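Local coordinates for protein methyltransferase (Pyrococcus horikoshii, PDB 1IXK) that probably methylates cytidine in RNA at carbon 5, with S-adenosyl-L-methionine as methyl donor, at residues N154-T159 with V171-S176; I121-A126 with V186-I191. All coordinates share one frame; numbering follows the deposited sequence.

Contact 1: residues N154-T159 with V171-S176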
loop_
_atom_site.group_PDB
_atom_site.type_symbol
_atom_site.label_atom_id
_atom_site.label_comp_id
_atom_site.label_asym_id
_atom_site.label_seq_id
_atom_site.Cartn_x
_atom_site.Cartn_y
_atom_site.Cartn_z
ATOM N N ASN A 154 12.731 -8.776 -16.498
ATOM C CA ASN A 154 11.762 -9.849 -16.686
ATOM C C ASN A 154 10.423 -9.476 -16.069
ATOM O O ASN A 154 9.371 -9.696 -16.662
ATOM C CB ASN A 154 12.267 -11.150 -16.058
ATOM C CG ASN A 154 13.538 -11.652 -16.708
ATOM O OD1 ASN A 154 13.618 -11.773 -17.930
ATOM N ND2 ASN A 154 14.541 -11.954 -15.890
ATOM N N ARG A 155 10.474 -8.910 -14.872
ATOM C CA ARG A 155 9.267 -8.501 -14.172
ATOM C C ARG A 155 8.620 -7.339 -14.918
ATOM O O ARG A 155 7.395 -7.276 -15.052
ATOM C CB ARG A 155 9.619 -8.086 -12.743
ATOM C CG ARG A 155 8.426 -7.846 -11.837
ATOM C CD ARG A 155 8.871 -7.840 -10.382
ATOM N NE ARG A 155 9.919 -6.851 -10.139
ATOM C CZ ARG A 155 10.618 -6.770 -9.014
ATOM N NH1 ARG A 155 10.380 -7.621 -8.026
ATOM N NH2 ARG A 155 11.553 -5.839 -8.874
ATOM N N LEU A 156 9.450 -6.427 -15.414
ATOM C CA LEU A 156 8.957 -5.273 -16.153
ATOM C C LEU A 156 8.228 -5.756 -17.404
ATOM O O LEU A 156 7.188 -5.212 -17.776
ATOM C CB LEU A 156 10.122 -4.347 -16.527
ATOM C CG LEU A 156 9.775 -2.967 -17.092
ATOM C CD1 LEU A 156 11.005 -2.062 -17.027
ATOM C CD2 LEU A 156 9.271 -3.101 -18.528
ATOM N N ARG A 157 8.773 -6.782 -18.052
ATOM C CA ARG A 157 8.151 -7.339 -19.246
ATOM C C ARG A 157 6.792 -7.936 -18.905
ATOM O O ARG A 157 5.831 -7.789 -19.660
ATOM C CB ARG A 157 9.044 -8.421 -19.854
ATOM C CG ARG A 157 10.251 -7.876 -20.577
ATOM C CD ARG A 157 11.263 -8.973 -20.848
ATOM N NE ARG A 157 12.384 -8.490 -21.645
ATOM C CZ ARG A 157 13.594 -9.038 -21.631
ATOM N NH1 ARG A 157 13.832 -10.086 -20.853
ATOM N NH2 ARG A 157 14.561 -8.544 -22.395
ATOM N N GLU A 158 6.725 -8.615 -17.767
ATOM C CA GLU A 158 5.495 -9.239 -17.301
ATOM C C GLU A 158 4.444 -8.166 -17.048
ATOM O O GLU A 158 3.288 -8.303 -17.452
ATOM C CB GLU A 158 5.769 -10.014 -16.009
ATOM C CG GLU A 158 4.531 -10.421 -15.224
ATOM C CD GLU A 158 4.874 -11.058 -13.884
ATOM O OE1 GLU A 158 5.609 -10.429 -13.091
ATOM O OE2 GLU A 158 4.407 -12.187 -13.618
ATOM N N THR A 159 4.859 -7.097 -16.376
ATOM C CA THR A 159 3.959 -5.998 -16.061
ATOM C C THR A 159 3.404 -5.351 -17.322
ATOM O O THR A 159 2.222 -5.018 -17.384
ATOM C CB THR A 159 4.672 -4.933 -15.214
ATOM O OG1 THR A 159 5.051 -5.512 -13.962
ATOM C CG2 THR A 159 3.751 -3.746 -14.947
ATOM N N VAL A 171 0.949 4.502 -19.083
ATOM C CA VAL A 171 2.087 4.192 -18.217
ATOM C C VAL A 171 3.378 4.086 -19.014
ATOM O O VAL A 171 3.390 3.560 -20.128
ATOM C CB VAL A 171 1.877 2.859 -17.452
ATOM C CG1 VAL A 171 3.097 2.554 -16.572
ATOM C CG2 VAL A 171 0.624 2.935 -16.593
ATOM N N ILE A 172 4.457 4.614 -18.446
ATOM C CA ILE A 172 5.776 4.547 -19.066
ATOM C C ILE A 172 6.649 3.780 -18.075
ATOM O O ILE A 172 6.771 4.179 -16.915
ATOM C CB ILE A 172 6.383 5.950 -19.295
ATOM C CG1 ILE A 172 5.514 6.744 -20.278
ATOM C CG2 ILE A 172 7.802 5.816 -19.850
ATOM C CD1 ILE A 172 6.049 8.130 -20.596
ATOM N N LEU A 173 7.238 2.676 -18.524
ATOM C CA LEU A 173 8.072 1.850 -17.661
ATOM C C LEU A 173 9.550 1.999 -17.958
ATOM O O LEU A 173 9.980 1.812 -19.092
ATOM C CB LEU A 173 7.692 0.374 -17.813
ATOM C CG LEU A 173 6.279 -0.053 -17.422
ATOM C CD1 LEU A 173 6.049 -1.501 -17.862
ATOM C CD2 LEU A 173 6.090 0.101 -15.931
ATOM N N PHE A 174 10.330 2.326 -16.932
ATOM C CA PHE A 174 11.771 2.477 -17.095
ATOM C C PHE A 174 12.516 1.356 -16.386
ATOM O O PHE A 174 12.133 0.937 -15.294
ATOM C CB PHE A 174 12.242 3.818 -16.529
ATOM C CG PHE A 174 11.725 5.010 -17.274
ATOM C CD1 PHE A 174 11.604 4.984 -18.661
ATOM C CD2 PHE A 174 11.400 6.178 -16.594
ATOM C CE1 PHE A 174 11.169 6.102 -19.360
ATOM C CE2 PHE A 174 10.962 7.304 -17.285
ATOM C CZ PHE A 174 10.847 7.265 -18.671
ATOM N N HIS A 175 13.587 0.878 -17.007
ATOM C CA HIS A 175 14.392 -0.184 -16.421
ATOM C C HIS A 175 15.467 0.497 -15.589
ATOM O O HIS A 175 16.604 0.661 -16.037
ATOM C CB HIS A 175 15.055 -1.027 -17.511
ATOM C CG HIS A 175 15.825 -2.192 -16.977
ATOM N ND1 HIS A 175 16.877 -2.764 -17.657
ATOM C CD2 HIS A 175 15.689 -2.896 -15.829
ATOM C CE1 HIS A 175 17.360 -3.771 -16.949
ATOM N NE2 HIS A 175 16.657 -3.872 -15.835
ATOM N N SER A 176 15.093 0.901 -14.382
ATOM C CA SER A 176 15.995 1.596 -13.478
ATOM C C SER A 176 15.323 1.651 -12.109
ATOM O O SER A 176 14.174 1.237 -11.962
ATOM C CB SER A 176 16.244 3.018 -14.002
ATOM O OG SER A 176 16.999 3.807 -13.095
#
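Leu156 carries nearly all of this contact, with its two methyl groups on different jobs. Leu156 CD2 packs 3.7 Å from Leu173 CD1. CD1 of Leu156 instead meets the backbone where the strand ends, 3.6 Å from Phe174 O. It also lies 4.2 Å from CB of His175, the centre of an inverse gamma turn. With CG anti to the backbone N (chi1 -170°), Leu156 brings that atom 4.0 Å from Leu173 CB. The two leucine side chains slide past each other in opposite directions. Thr159 adds a looser touch, with CG2 4.3 Å from Leu173 CD1. The contact between the segments is therefore apolar. An alanine in place of Leu156 would probably open a gap beside Leu173 CD1 and leave Phe174 O and His175 CB without the methyl that packs on them. The polar ends turn elsewhere: Thr159 OG1 bonds to Pro129 O, and His175 NE2 to Val151 O. The axis of the helix segment 154-159 passes 9.8 Å from that of strand 171-174, at 167°, nearly antiparallel. Helix 153-166 is the crossover helix of a beta-alpha-beta unit, between strand 145-149 and strand 171-174, which pair with each other.

Contact 2: residues I121-A126 with V186-I191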
loop_
_atom_site.group_PDB
_atom_site.type_symbol
_atom_site.label_atom_id
_atom_site.label_comp_id
_atom_site.label_asym_id
_atom_site.label_seq_id
_atom_site.Cartn_x
_atom_site.Cartn_y
_atom_site.Cartn_z
ATOM N N ILE A 121 0.559 14.433 -14.056
ATOM C CA ILE A 121 1.860 13.794 -14.234
ATOM C C ILE A 121 2.126 13.073 -12.920
ATOM O O ILE A 121 2.354 13.704 -11.885
ATOM C CB ILE A 121 2.954 14.839 -14.488
ATOM C CG1 ILE A 121 2.552 15.713 -15.678
ATOM C CG2 ILE A 121 4.291 14.153 -14.752
ATOM C CD1 ILE A 121 2.211 14.921 -16.936
ATOM N N VAL A 122 2.107 11.747 -12.976
ATOM C CA VAL A 122 2.250 10.914 -11.787
ATOM C C VAL A 122 3.405 9.926 -11.853
ATOM O O VAL A 122 3.815 9.519 -12.933
ATOM C CB VAL A 122 0.936 10.117 -11.571
ATOM C CG1 VAL A 122 1.016 9.263 -10.324
ATOM C CG2 VAL A 122 -0.247 11.087 -11.485
ATOM N N ALA A 123 3.929 9.561 -10.687
ATOM C CA ALA A 123 5.006 8.584 -10.605
ATOM C C ALA A 123 4.701 7.526 -9.551
ATOM O O ALA A 123 4.190 7.836 -8.476
ATOM C CB ALA A 123 6.335 9.273 -10.276
ATOM N N ASP A 124 4.986 6.268 -9.876
ATOM C CA ASP A 124 4.821 5.174 -8.923
ATOM C C ASP A 124 6.269 4.814 -8.604
ATOM O O ASP A 124 6.997 4.357 -9.476
ATOM C CB ASP A 124 4.119 3.974 -9.560
ATOM C CG ASP A 124 3.796 2.887 -8.547
ATOM O OD1 ASP A 124 4.448 2.864 -7.476
ATOM O OD2 ASP A 124 2.901 2.054 -8.820
HETATM N N MSE A 125 6.699 5.045 -7.370
HETATM C CA MSE A 125 8.078 4.763 -6.999
HETATM C C MSE A 125 8.306 3.352 -6.472
HETATM O O MSE A 125 9.347 3.067 -5.882
HETATM C CB MSE A 125 8.563 5.793 -5.971
HETATM C CG MSE A 125 8.831 7.181 -6.566
HETATM SE SE MSE A 125 9.421 8.330 -5.310
HETATM C CE MSE A 125 11.175 7.797 -5.171
ATOM N N ALA A 126 7.342 2.468 -6.700
ATOM C CA ALA A 126 7.446 1.086 -6.237
ATOM C C ALA A 126 8.652 0.372 -6.831
ATOM O O ALA A 126 9.095 0.689 -7.936
ATOM C CB ALA A 126 6.177 0.319 -6.589
ATOM N N VAL A 186 11.614 15.975 -14.459
ATOM C CA VAL A 186 10.171 16.132 -14.579
ATOM C C VAL A 186 9.590 16.535 -13.222
ATOM O O VAL A 186 10.025 16.042 -12.185
ATOM C CB VAL A 186 9.503 14.815 -15.034
ATOM C CG1 VAL A 186 7.991 14.939 -14.961
ATOM C CG2 VAL A 186 9.930 14.482 -16.456
ATOM N N GLU A 187 8.620 17.443 -13.240
ATOM C CA GLU A 187 7.957 17.899 -12.016
ATOM C C GLU A 187 6.639 17.133 -11.939
ATOM O O GLU A 187 5.857 17.148 -12.884
ATOM C CB GLU A 187 7.684 19.404 -12.083
ATOM C CG GLU A 187 6.902 19.838 -13.321
ATOM C CD GLU A 187 7.656 19.577 -14.615
ATOM O OE1 GLU A 187 8.723 20.197 -14.819
ATOM O OE2 GLU A 187 7.187 18.751 -15.428
ATOM N N PHE A 188 6.389 16.479 -10.810
ATOM C CA PHE A 188 5.187 15.668 -10.649
ATOM C C PHE A 188 4.042 16.281 -9.862
ATOM O O PHE A 188 4.261 17.027 -8.914
ATOM C CB PHE A 188 5.564 14.331 -9.999
ATOM C CG PHE A 188 6.416 13.459 -10.872
ATOM C CD1 PHE A 188 5.831 12.552 -11.754
ATOM C CD2 PHE A 188 7.800 13.563 -10.838
ATOM C CE1 PHE A 188 6.616 11.766 -12.594
ATOM C CE2 PHE A 188 8.598 12.780 -11.677
ATOM C CZ PHE A 188 8.000 11.878 -12.555
ATOM N N ASP A 189 2.819 15.940 -10.263
ATOM C CA ASP A 189 1.619 16.399 -9.571
ATOM C C ASP A 189 1.357 15.462 -8.397
ATOM O O ASP A 189 0.957 15.898 -7.318
ATOM C CB ASP A 189 0.383 16.336 -10.484
ATOM C CG ASP A 189 0.432 17.332 -11.621
ATOM O OD1 ASP A 189 0.622 18.535 -11.347
ATOM O OD2 ASP A 189 0.265 16.911 -12.786
ATOM N N LYS A 190 1.568 14.167 -8.628
ATOM C CA LYS A 190 1.310 13.138 -7.617
ATOM C C LYS A 190 2.391 12.062 -7.607
ATOM O O LYS A 190 2.917 11.690 -8.659
ATOM C CB LYS A 190 -0.024 12.442 -7.905
ATOM C CG LYS A 190 -1.249 13.334 -7.962
ATOM C CD LYS A 190 -1.667 13.789 -6.593
ATOM C CE LYS A 190 -3.172 14.014 -6.528
ATOM N NZ LYS A 190 -3.670 14.923 -7.585
ATOM N N ILE A 191 2.706 11.559 -6.417
ATOM C CA ILE A 191 3.700 10.501 -6.277
ATOM C C ILE A 191 3.205 9.403 -5.346
ATOM O O ILE A 191 2.700 9.679 -4.261
ATOM C CB ILE A 191 5.034 11.048 -5.726
ATOM C CG1 ILE A 191 5.633 12.026 -6.738
ATOM C CG2 ILE A 191 6.005 9.889 -5.436
ATOM C CD1 ILE A 191 6.964 12.583 -6.346
#
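Ala123 and Phe188 form the apolar centre. The methyl CB of Ala123 lies over one face of the Phe188 ring, offset toward the rim, in a CH-pi contact 3.8 Å from the ring centroid. Val186 CG1 sits above the opposite face, also offset toward the rim. Ile121 CG2 reaches both Phe188 CD1 and Val186 CG1, and its side chain crosses each of theirs at about a right angle. On the same face of the sheet as Ala123, Ile191 CG2 meets the selenium of Met125, a selenomethionine, at 3.8 Å. Val122 and Lys190 pair on the other face, where Val122 CG2 touches Lys190 CB. Helix 215-235 adds Val235 against Phe188 and Ile191.

Parallel strand bonding joins the backbones. Ala123 N donates to Lys190 O at 3.1 Å, and Lys190 N gives a weak bond of 3.4 Å to Ile121 O. At the corner of the chain, Asp189 N adds a shorter bond of 2.8 Å to Ile121 O, which thus accepts two N-H groups. At the polar edge, Ile121 N gives a nearly straight bond (173°) to Asp189 OD2, 2.8 Å away and met on the anti side of the carboxylate. Asp189 OD1 pairs with Lys237, and Lys190 NZ with Glu120. At the far end, Asp124 OD1 accepts from Ala126 N in an Asx turn, while OD2 bonds to Thr133.

The Asx turn is consistent with a fixed start to the loop predicted to bind S-adenosyl-L-methionine. Held through both oxygens, Asp189 probably stays charged and resists turning.

How the contacts relate
After the N-terminal helices and a separate antiparallel sheet, the chain enters strand 121-124, the first half of contact 2. It passes through the predicted cofactor loop, helix 131-139 and strand 145-149 before entering helix 153-166. Contact 1 then closes a short loop, bringing strand 171-174 back against that helix. Strand 188-194 follows and returns beside strand 121-124, so contact 2 closes a much longer loop. Contact 1 is nested inside it. The two do not touch; their nearest atoms are about 7 Å apart. Contact 1 ties a helix to the sheet, whereas contact 2 joins two neighbouring strands within it. Both belong to the same Rossmann-like methyltransferase sheet.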